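Uncharacterized protein (PDB 4QEY) is of unknown function but belongs to a family of PLAT/LH2- and C2-like lipoproteins, and so may bind calcium or associate with lipid. Local coordinates at residues H13-Q19 / N63-T69; D25-A31 / A79-T85; A31-T37 / E72-C78. All blocks are in the same frame, centred on the assembly; numbering follows the deposited sequence. Where two conformers were deposited one is given.

Interaction 1: residues H13-Q19 / N63-T69; sequences HKIVVEQ and NKISCQT. With EDO (1,2-ethanediol), chain N; EDO (1,2-ethanediol), chain L; EDO (1,2-ethanediol), chain O.
K14 and Q68 run next to each other off the same face of an antiparallel strand pair, their CB atoms 3.9 Å apart. K14 has its CG anti to the backbone N (chi1 180°) and stays extended to the end, which brings its CE alongside S66 OG at 3.4 Å. Beyond that, K14 NZ donates a 2.8 Å hydrogen bond to O2 of an ethanediol, probably left by the crystallisation liquor. Next along this face, V16 turns CG1 against K64 CG (3.7 Å), the lysine chain slanting past the valine. E18 and K64 then run alongside each other. The carboxylate OE2 of E18 rests against K64 CD at 3.6 Å, yet lies 4.5 Å from K64 NZ, too far for a salt bridge, so any attraction there is probably modest. Paired backbone bonds link I15 with C67 and V17 with I65, and V17 N to I65 O is a nearly straight 2.8 Å link. At one end T69 grips H13 twice: its OG1 accepts from H13 N (3.1 Å) while its N donates to H13 O. On the reverse face, I15, V17, I65 and C67 look across the sandwich at strands 26-36 and 73-84, meeting F32, I30, M76 and C78. Within their own four-stranded sheet, strand 64-68 is outermost and strand 92-101 pairs with the far edge of 13-21.

Interaction 2: residues D25-A31 / A79-T85; sequences DFDLNIA and AGSVIST. With EDO (1,2-ethanediol), chain M.
F26, L28 and V82 meet on the inward side of two neighbouring antiparallel strands, 26-36 and 73-84, the central pair of one four-stranded sheet in a beta sandwich. The backbone supplies most of the polar links. D27 with I83, N29 with S81 and A31 with A79 are hydrogen-bonded pairs, each closed by two N-H to O bonds; N29 N to S81 O, for example, is 3.0 Å and almost straight at 174°. Between them lie the non-hydrogen-bonded pairs F26 with S84, L28 with V82 and I30 with G80, where CA-H groups approach the carbonyl oxygens.

Apolar contacts fill the side facing the other sheet. V82 splits its two methyls between its neighbours: CG1 meets F26 CD2 obliquely at 3.7 Å, and CG2 meets L28 CD1 at 3.9 Å. L28 leaves the backbone with CG anti to N (chi1 175°), and the next torsion carries CD1 to that valine methyl. I30 places CG2 4.1 Å from G80 CA. Beyond this row, F26 and V82 touch L93 of strand 92-101, and I30 touches V17 of strand 13-21.

D27, N29 and S81 project from the reverse face, with I83 among them. D27 OD1 accepts a 3.0 Å hydrogen bond from O2 of an ethanediol, presumably a crystallisation additive. I83 crosses N29 at about a right angle, its CD1 3.5 Å from N29 ND2. Both ends of the N29 amide are used, and together they set how it is turned: OD1 accepts from K59 N, while N29 ND2 donates within the amide plane to S81 OG at 3.2 Å.

Interaction 3: residues A31-T37 / E72-C78; sequences AFGAANT and EGSMMTC
F32 lays its ring against C78 on the inward face of antiparallel strands 26-36 and 73-84, the inner pair of one four-stranded sheet of a beta sandwich, near the end of this contact away from a classic beta bulge. The close packing is here. F32 has its CG beside the backbone N (chi1 -57°), and the ring swings across the strand gap so that C78 SG sits over one face, 4.1 Å from the ring centroid and 27° off the normal. M76, like M75 deposited as selenomethionine, makes a Met-aromatic contact from an oblique direction, its SE 5.4 Å from the same centroid. Its chain bends at the last torsion and brings CE to A34 CB at 3.9 Å. I15, I65 and C67 of the opposing sheet also touch the F32 ring. With an alanine here, C78 SG and M76 SE would probably lose the aromatic surface they share, leaving a gap beneath I15 and I65.

The reverse face is looser and more open to solvent. G33 brings no side chain to it, T77 and M75 are partly exposed, and the CB atoms of A35 and M75 are 4.5 Å apart. The backbone nevertheless stays paired: G33 and T77 exchange two hydrogen bonds, and A35 N donates to M75 O. At the far end, past the bulge, E72 and T37 are exposed, joined by T37 N to E72 O at 3.0 Å.

The bulge lies along the strands between the regular pairing and that T37-E72 end; S74 and M75 both face A35 there, and the register slips by one residue. A35 O accepts from S74 N at 2.7 Å and from M75 N at 3.3 Å, with S74 OG adding a weak third bond at 3.0 Å.

Interactions 2 and 3 are consecutive lengths of one strand pair, sharing A31, with centres about 21 Å apart. Interaction 1 belongs to the facing sheet and packs against both, its centre about 15 Å from that of interaction 2 and about 12 Å from that of interaction 3. Interactions 1 and 2 touch where I30 CD1 meets I65 CG2 at 3.7 Å and V17 CB at 3.9 Å, interactions 1 and 3 where T69 CG2 meets A34 CB at 3.4 Å. In sequence the segments alternate, so the chain crosses between sheets. No active site is established; the ethanediols, and a di(hydroxyethyl)ether about 4 Å from the side chains of A31 and A79, probably come from crystallisation.

Interaction 1: residues H13-Q19 / N63-T69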
loop_
_atom_site.group_PDB
_atom_site.type_symbol
_atom_site.label_atom_id
_atom_site.label_comp_id
_atom_site.label_asym_id
_atom_site.label_seq_id
_atom_site.Cartn_x
_atom_site.Cartn_y
_atom_site.Cartn_z
ATOM N N HIS A 13 11.324 -3.838 -6.571
ATOM C CA HIS A 13 10.444 -2.774 -6.089
ATOM C C HIS A 13 9.377 -3.412 -5.220
ATOM O O HIS A 13 8.744 -4.375 -5.655
ATOM C CB HIS A 13 9.848 -1.977 -7.255
ATOM C CG HIS A 13 10.839 -1.091 -7.937
ATOM N ND1 HIS A 13 10.746 0.278 -7.852
ATOM C CD2 HIS A 13 11.943 -1.409 -8.646
ATOM C CE1 HIS A 13 11.764 0.756 -8.548
ATOM N NE2 HIS A 13 12.510 -0.223 -9.044
ATOM N N LYS A 14 9.242 -2.932 -3.968
ATOM C CA LYS A 14 8.333 -3.485 -2.968
ATOM C C LYS A 14 7.667 -2.379 -2.174
ATOM O O LYS A 14 8.309 -1.393 -1.838
ATOM C CB LYS A 14 9.131 -4.418 -2.031
ATOM C CG LYS A 14 8.365 -5.109 -0.896
ATOM C CD LYS A 14 9.345 -5.923 -0.085
ATOM C CE LYS A 14 8.752 -6.671 1.073
ATOM N NZ LYS A 14 9.813 -7.418 1.804
ATOM N N ILE A 15 6.372 -2.536 -1.887
ATOM C CA ILE A 15 5.610 -1.601 -1.069
ATOM C C ILE A 15 4.877 -2.427 -0.006
ATOM O O ILE A 15 4.176 -3.390 -0.330
ATOM C CB ILE A 15 4.654 -0.661 -1.863
ATOM C CG1 ILE A 15 5.446 0.249 -2.846
ATOM C CG2 ILE A 15 3.827 0.194 -0.891
ATOM C CD1 ILE A 15 4.634 1.193 -3.730
ATOM N N VAL A 16 5.084 -2.063 1.268
ATOM C CA VAL A 16 4.436 -2.692 2.410
ATOM C C VAL A 16 3.448 -1.683 3.009
ATOM O O VAL A 16 3.805 -0.526 3.274
ATOM C CB VAL A 16 5.460 -3.206 3.459
ATOM C CG1 VAL A 16 4.756 -3.894 4.637
ATOM C CG2 VAL A 16 6.472 -4.150 2.823
ATOM N N VAL A 17 2.193 -2.123 3.179
ATOM C CA VAL A 17 1.120 -1.353 3.795
ATOM C C VAL A 17 0.818 -2.023 5.137
ATOM O O VAL A 17 0.659 -3.245 5.204
ATOM C CB VAL A 17 -0.139 -1.216 2.878
ATOM C CG1 VAL A 17 -1.229 -0.376 3.546
ATOM C CG2 VAL A 17 0.236 -0.614 1.521
ATOM N N GLU A 18 0.822 -1.226 6.214
ATOM C CA GLU A 18 0.518 -1.683 7.568
ATOM C C GLU A 18 -0.589 -0.833 8.169
ATOM O O GLU A 18 -0.621 0.383 7.953
ATOM C CB GLU A 18 1.750 -1.658 8.470
ATOM C CG GLU A 18 2.761 -2.752 8.195
ATOM C CD GLU A 18 3.912 -2.865 9.179
ATOM O OE1 GLU A 18 4.096 -1.949 10.012
ATOM O OE2 GLU A 18 4.649 -3.873 9.102
ATOM N N GLN A 19 -1.496 -1.471 8.926
ATOM C CA GLN A 19 -2.576 -0.779 9.611
ATOM C C GLN A 19 -2.644 -1.212 11.067
ATOM O O GLN A 19 -2.363 -2.365 11.390
ATOM C CB GLN A 19 -3.934 -1.005 8.927
ATOM C CG GLN A 19 -4.420 -2.460 8.893
ATOM C CD GLN A 19 -5.833 -2.576 8.404
ATOM O OE1 GLN A 19 -6.606 -1.634 8.486
ATOM N NE2 GLN A 19 -6.191 -3.743 7.899
ATOM N N ASN A 63 -3.051 -7.082 8.982
ATOM C CA ASN A 63 -2.404 -5.892 9.552
ATOM C C ASN A 63 -1.226 -5.446 8.691
ATOM O O ASN A 63 -0.740 -4.322 8.848
ATOM C CB ASN A 63 -1.942 -6.158 10.982
ATOM C CG ASN A 63 -3.102 -6.243 11.956
ATOM O OD1 ASN A 63 -3.730 -5.233 12.310
ATOM N ND2 ASN A 63 -3.415 -7.451 12.414
ATOM N N LYS A 64 -0.781 -6.321 7.781
ATOM C CA LYS A 64 0.340 -6.074 6.884
ATOM C C LYS A 64 0.050 -6.708 5.516
ATOM O O LYS A 64 -0.363 -7.864 5.436
ATOM C CB LYS A 64 1.633 -6.632 7.518
ATOM C CG LYS A 64 2.936 -6.382 6.771
ATOM C CD LYS A 64 4.096 -7.049 7.509
ATOM C CE LYS A 64 5.427 -6.949 6.795
ATOM N NZ LYS A 64 6.524 -7.607 7.559
ATOM N N ILE A 65 0.224 -5.926 4.450
ATOM C CA ILE A 65 0.088 -6.359 3.054
ATOM C C ILE A 65 1.353 -5.948 2.350
ATOM O O ILE A 65 1.790 -4.808 2.473
ATOM C CB ILE A 65 -1.197 -5.835 2.331
ATOM C CG1 ILE A 65 -2.464 -6.430 2.941
ATOM C CG2 ILE A 65 -1.166 -6.140 0.816
ATOM C CD1 ILE A 65 -2.720 -7.996 2.757
ATOM N N SER A 66 1.934 -6.880 1.616
ATOM C CA SER A 66 3.153 -6.666 0.857
ATOM C C SER A 66 2.949 -7.038 -0.602
ATOM O O SER A 66 2.222 -7.988 -0.919
ATOM C CB SER A 66 4.289 -7.482 1.459
ATOM O OG SER A 66 5.474 -7.342 0.696
ATOM N N CYS A 67 3.601 -6.282 -1.483
ATOM C CA CYS A 67 3.596 -6.527 -2.917
ATOM C C CYS A 67 4.979 -6.167 -3.480
ATOM O O CYS A 67 5.534 -5.138 -3.110
ATOM C CB CYS A 67 2.476 -5.753 -3.600
ATOM S SG CYS A 67 2.231 -6.207 -5.328
ATOM N N GLN A 68 5.555 -7.040 -4.324
ATOM C CA GLN A 68 6.878 -6.813 -4.922
ATOM C C GLN A 68 6.961 -7.321 -6.366
ATOM O O GLN A 68 6.166 -8.164 -6.775
ATOM C CB GLN A 68 7.983 -7.495 -4.086
ATOM C CG GLN A 68 7.928 -9.023 -4.092
ATOM C CD GLN A 68 8.812 -9.642 -3.066
ATOM O OE1 GLN A 68 8.626 -9.456 -1.870
ATOM N NE2 GLN A 68 9.724 -10.483 -3.512
ATOM N N THR A 69 7.960 -6.818 -7.109
ATOM C CA THR A 69 8.300 -7.227 -8.470
ATOM C C THR A 69 9.475 -8.208 -8.446
ATOM O O THR A 69 9.976 -8.565 -7.378
ATOM C CB THR A 69 8.656 -6.003 -9.359
ATOM O OG1 THR A 69 9.837 -5.384 -8.864
ATOM C CG2 THR A 69 7.561 -5.011 -9.484
HETATM C C1 EDO N . 1.637 1.690 11.770
HETATM O O1 EDO N . 0.314 1.396 11.366
HETATM C C2 EDO N . 2.499 0.431 11.502
HETATM O O2 EDO N . 2.003 -0.733 12.185
HETATM C C1 EDO L . -9.542 -2.581 8.016
HETATM O O1 EDO L . -9.238 -1.380 8.668
HETATM C C2 EDO L . -10.193 -2.192 6.690
HETATM O O2 EDO L . -10.524 -3.312 5.910
HETATM C C1 EDO O . 12.195 -5.457 4.675
HETATM O O1 EDO O . 10.778 -5.553 4.752
HETATM C C2 EDO O . 12.550 -4.851 3.317
HETATM O O2 EDO O . 11.966 -5.667 2.304
#

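Interaction 2: residues D25-A31 / A79-T85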
loop_
_atom_site.group_PDB
_atom_site.type_symbol
_atom_site.label_atom_id
_atom_site.label_comp_id
_atom_site.label_asym_id
_atom_site.label_seq_id
_atom_site.Cartn_x
_atom_site.Cartn_y
_atom_site.Cartn_z
ATOM N N ASP A 25 -13.409 -0.430 12.435
ATOM C CA ASP A 25 -14.250 0.744 12.191
ATOM C C ASP A 25 -13.893 1.489 10.883
ATOM O O ASP A 25 -14.411 2.570 10.628
ATOM C CB ASP A 25 -14.113 1.706 13.379
ATOM C CG ASP A 25 -14.644 1.119 14.664
ATOM O OD1 ASP A 25 -15.788 0.628 14.661
ATOM O OD2 ASP A 25 -13.918 1.153 15.668
ATOM N N PHE A 26 -13.073 0.882 10.042
ATOM C CA PHE A 26 -12.652 1.428 8.760
ATOM C C PHE A 26 -12.662 0.343 7.712
ATOM O O PHE A 26 -12.715 -0.837 8.056
ATOM C CB PHE A 26 -11.230 2.040 8.876
ATOM C CG PHE A 26 -11.091 3.208 9.827
ATOM C CD1 PHE A 26 -10.816 3.000 11.177
ATOM C CD2 PHE A 26 -11.216 4.518 9.370
ATOM C CE1 PHE A 26 -10.685 4.077 12.052
ATOM C CE2 PHE A 26 -11.107 5.600 10.255
ATOM C CZ PHE A 26 -10.835 5.370 11.583
ATOM N N ASP A 27 -12.636 0.755 6.437
ATOM C CA ASP A 27 -12.423 -0.051 5.234
ATOM C C ASP A 27 -11.151 0.457 4.563
ATOM O O ASP A 27 -11.087 1.629 4.234
ATOM C CB ASP A 27 -13.618 -0.043 4.269
ATOM C CG ASP A 27 -14.854 -0.799 4.693
ATOM O OD1 ASP A 27 -14.741 -1.691 5.563
ATOM O OD2 ASP A 27 -15.918 -0.551 4.106
ATOM N N LEU A 28 -10.123 -0.381 4.447
ATOM C CA LEU A 28 -8.863 -0.074 3.771
ATOM C C LEU A 28 -8.857 -0.808 2.443
ATOM O O LEU A 28 -8.970 -2.046 2.417
ATOM C CB LEU A 28 -7.624 -0.442 4.631
ATOM C CG LEU A 28 -6.253 -0.284 3.979
ATOM C CD1 LEU A 28 -5.956 1.193 3.640
ATOM C CD2 LEU A 28 -5.180 -0.837 4.857
ATOM N N ASN A 29 -8.785 -0.038 1.342
ATOM C CA ASN A 29 -8.756 -0.554 -0.024
ATOM C C ASN A 29 -7.461 -0.126 -0.639
ATOM O O ASN A 29 -7.139 1.063 -0.600
ATOM C CB ASN A 29 -9.969 -0.063 -0.825
ATOM C CG ASN A 29 -11.269 -0.291 -0.102
ATOM O OD1 ASN A 29 -11.721 -1.429 0.063
ATOM N ND2 ASN A 29 -11.849 0.794 0.421
ATOM N N ILE A 30 -6.656 -1.083 -1.115
ATOM C CA ILE A 30 -5.351 -0.742 -1.675
ATOM C C ILE A 30 -5.197 -1.424 -3.052
ATOM O O ILE A 30 -5.749 -2.490 -3.309
ATOM C CB ILE A 30 -4.165 -1.056 -0.728
ATOM C CG1 ILE A 30 -4.148 -2.519 -0.275
ATOM C CG2 ILE A 30 -4.172 -0.126 0.495
ATOM C CD1 ILE A 30 -3.010 -2.916 0.764
ATOM N N ALA A 31 -4.516 -0.719 -3.959
ATOM C CA ALA A 31 -4.225 -1.172 -5.305
ATOM C C ALA A 31 -2.754 -0.963 -5.601
ATOM O O ALA A 31 -2.214 0.101 -5.312
ATOM C CB ALA A 31 -5.098 -0.440 -6.318
ATOM N N ALA A 79 -1.846 2.822 -4.405
ATOM C CA ALA A 79 -2.955 3.762 -4.216
ATOM C C ALA A 79 -3.931 3.171 -3.257
ATOM O O ALA A 79 -4.285 2.000 -3.398
ATOM C CB ALA A 79 -3.623 4.071 -5.543
ATOM N N GLY A 80 -4.332 3.944 -2.266
ATOM C CA GLY A 80 -5.268 3.458 -1.266
ATOM C C GLY A 80 -6.386 4.414 -0.896
ATOM O O GLY A 80 -6.317 5.621 -1.153
ATOM N N SER A 81 -7.433 3.860 -0.284
ATOM C CA SER A 81 -8.548 4.620 0.243
ATOM C C SER A 81 -8.896 4.076 1.614
ATOM O O SER A 81 -8.769 2.883 1.886
ATOM C CB SER A 81 -9.764 4.624 -0.693
ATOM O OG SER A 81 -10.423 3.373 -0.808
ATOM N N VAL A 82 -9.257 4.990 2.499
ATOM C CA VAL A 82 -9.690 4.742 3.877
ATOM C C VAL A 82 -11.096 5.343 4.021
ATOM O O VAL A 82 -11.281 6.532 3.763
ATOM C CB VAL A 82 -8.680 5.311 4.911
ATOM C CG1 VAL A 82 -9.207 5.161 6.335
ATOM C CG2 VAL A 82 -7.313 4.655 4.773
ATOM N N ILE A 83 -12.085 4.501 4.332
ATOM C CA ILE A 83 -13.484 4.890 4.535
ATOM C C ILE A 83 -13.891 4.358 5.894
ATOM O O ILE A 83 -13.603 3.202 6.181
ATOM C CB ILE A 83 -14.451 4.410 3.384
ATOM C CG1 ILE A 83 -14.001 4.850 1.967
ATOM C CG2 ILE A 83 -15.891 4.869 3.619
ATOM C CD1 ILE A 83 -13.095 3.910 1.278
ATOM N N SER A 84 -14.463 5.219 6.740
ATOM C CA SER A 84 -14.959 4.913 8.079
ATOM C C SER A 84 -16.350 4.325 8.007
ATOM O O SER A 84 -17.205 4.836 7.259
ATOM C CB SER A 84 -14.973 6.167 8.941
ATOM O OG SER A 84 -15.911 7.102 8.426
ATOM N N THR A 85 -16.588 3.277 8.832
ATOM C CA THR A 85 -17.854 2.530 8.888
ATOM C C THR A 85 -18.525 2.672 10.294
ATOM O O THR A 85 -19.345 1.833 10.674
ATOM C CB THR A 85 -17.577 1.062 8.536
ATOM O OG1 THR A 85 -16.615 0.542 9.444
ATOM C CG2 THR A 85 -17.061 0.887 7.131
HETATM C C1 EDO M . -12.644 -4.494 8.618
HETATM O O1 EDO M . -13.187 -3.240 9.027
HETATM C C2 EDO M . -13.302 -5.007 7.294
HETATM O O2 EDO M . -13.076 -4.079 6.237
#

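Interaction 3: residues A31-T37 / E72-C78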
loop_
_atom_site.group_PDB
_atom_site.type_symbol
_atom_site.label_atom_id
_atom_site.label_comp_id
_atom_site.label_asym_id
_atom_site.label_seq_id
_atom_site.Cartn_x
_atom_site.Cartn_y
_atom_site.Cartn_z
ATOM N N ALA A 31 -4.516 -0.719 -3.959
ATOM C CA ALA A 31 -4.225 -1.172 -5.305
ATOM C C ALA A 31 -2.754 -0.963 -5.601
ATOM O O ALA A 31 -2.214 0.101 -5.312
ATOM C CB ALA A 31 -5.098 -0.440 -6.318
ATOM N N PHE A 32 -2.101 -2.000 -6.127
ATOM C CA PHE A 32 -0.686 -1.996 -6.505
ATOM C C PHE A 32 -0.531 -2.230 -7.989
ATOM O O PHE A 32 -1.234 -3.065 -8.588
ATOM C CB PHE A 32 0.113 -3.054 -5.746
ATOM C CG PHE A 32 0.093 -3.004 -4.241
ATOM C CD1 PHE A 32 -0.910 -3.646 -3.523
ATOM C CD2 PHE A 32 1.144 -2.425 -3.536
ATOM C CE1 PHE A 32 -0.893 -3.665 -2.127
ATOM C CE2 PHE A 32 1.178 -2.463 -2.138
ATOM C CZ PHE A 32 0.158 -3.086 -1.439
ATOM N N GLY A 33 0.387 -1.475 -8.566
ATOM C CA GLY A 33 0.747 -1.541 -9.972
ATOM C C GLY A 33 2.238 -1.351 -10.100
ATOM O O GLY A 33 2.828 -0.598 -9.320
ATOM N N ALA A 34 2.862 -2.046 -11.057
ATOM C CA ALA A 34 4.293 -1.938 -11.243
ATOM C C ALA A 34 4.697 -2.075 -12.713
ATOM O O ALA A 34 3.917 -2.527 -13.566
ATOM C CB ALA A 34 5.000 -2.994 -10.418
ATOM N N ALA A 35 5.943 -1.674 -12.988
ATOM C CA ALA A 35 6.561 -1.733 -14.304
ATOM C C ALA A 35 7.943 -2.366 -14.230
ATOM O O ALA A 35 8.672 -2.143 -13.260
ATOM C CB ALA A 35 6.666 -0.332 -14.887
ATOM N N ASN A 36 8.293 -3.170 -15.254
ATOM C CA ASN A 36 9.616 -3.783 -15.407
ATOM C C ASN A 36 10.319 -3.122 -16.568
ATOM O O ASN A 36 9.699 -2.356 -17.314
ATOM C CB ASN A 36 9.553 -5.325 -15.594
ATOM C CG ASN A 36 9.512 -6.159 -14.322
ATOM O OD1 ASN A 36 9.684 -5.677 -13.210
ATOM N ND2 ASN A 36 9.317 -7.452 -14.447
ATOM N N THR A 37 11.610 -3.416 -16.730
ATOM C CA THR A 37 12.398 -2.898 -17.846
ATOM C C THR A 37 11.892 -3.547 -19.170
ATOM O O THR A 37 12.035 -2.950 -20.237
ATOM C CB THR A 37 13.900 -3.135 -17.612
ATOM O OG1 THR A 37 14.176 -4.537 -17.515
ATOM C CG2 THR A 37 14.415 -2.407 -16.375
ATOM N N GLU A 72 14.022 -7.160 -12.161
ATOM C CA GLU A 72 14.063 -6.201 -13.268
ATOM C C GLU A 72 12.961 -5.126 -13.160
ATOM O O GLU A 72 12.686 -4.432 -14.145
ATOM C CB GLU A 72 13.953 -6.930 -14.619
ATOM C CG GLU A 72 15.305 -7.303 -15.222
ATOM C CD GLU A 72 16.221 -8.249 -14.466
ATOM O OE1 GLU A 72 15.717 -9.173 -13.787
ATOM O OE2 GLU A 72 17.456 -8.107 -14.615
ATOM N N GLY A 73 12.418 -4.947 -11.955
ATOM C CA GLY A 73 11.416 -3.930 -11.655
ATOM C C GLY A 73 11.986 -2.535 -11.795
ATOM O O GLY A 73 13.132 -2.300 -11.409
ATOM N N SER A 74 11.206 -1.608 -12.372
ATOM C CA SER A 74 11.640 -0.226 -12.595
ATOM C C SER A 74 10.799 0.776 -11.783
ATOM O O SER A 74 11.251 1.901 -11.549
ATOM C CB SER A 74 11.568 0.122 -14.081
ATOM O OG SER A 74 10.251 0.033 -14.605
HETATM N N MSE A 75 9.600 0.362 -11.332
HETATM C CA MSE A 75 8.691 1.225 -10.578
HETATM C C MSE A 75 7.530 0.462 -9.967
HETATM O O MSE A 75 7.036 -0.481 -10.582
HETATM C CB MSE A 75 8.119 2.282 -11.537
HETATM C CG MSE A 75 7.413 3.405 -10.840
HETATM SE SE MSE A 75 5.889 3.975 -11.841
HETATM C CE MSE A 75 4.670 2.358 -11.559
HETATM N N MSE A 76 7.049 0.909 -8.797
HETATM C CA MSE A 76 5.837 0.380 -8.169
HETATM C C MSE A 76 5.041 1.528 -7.541
HETATM O O MSE A 76 5.632 2.425 -6.933
HETATM C CB MSE A 76 6.102 -0.718 -7.130
HETATM C CG MSE A 76 4.787 -1.260 -6.540
HETATM SE SE MSE A 76 4.899 -2.756 -5.354
HETATM C CE MSE A 76 5.366 -4.042 -6.652
ATOM N N THR A 77 3.707 1.492 -7.697
ATOM C CA THR A 77 2.791 2.480 -7.133
ATOM C C THR A 77 1.750 1.779 -6.272
ATOM O O THR A 77 1.263 0.701 -6.613
ATOM C CB THR A 77 2.123 3.315 -8.241
ATOM O OG1 THR A 77 3.149 3.972 -8.972
ATOM C CG2 THR A 77 1.174 4.375 -7.700
ATOM N N CYS A 78 1.419 2.403 -5.150
ATOM C CA CYS A 78 0.379 1.943 -4.251
ATOM C C CYS A 78 -0.601 3.069 -4.039
ATOM O O CYS A 78 -0.225 4.149 -3.585
ATOM C CB CYS A 78 0.948 1.433 -2.929
ATOM S SG CYS A 78 -0.316 0.885 -1.752
#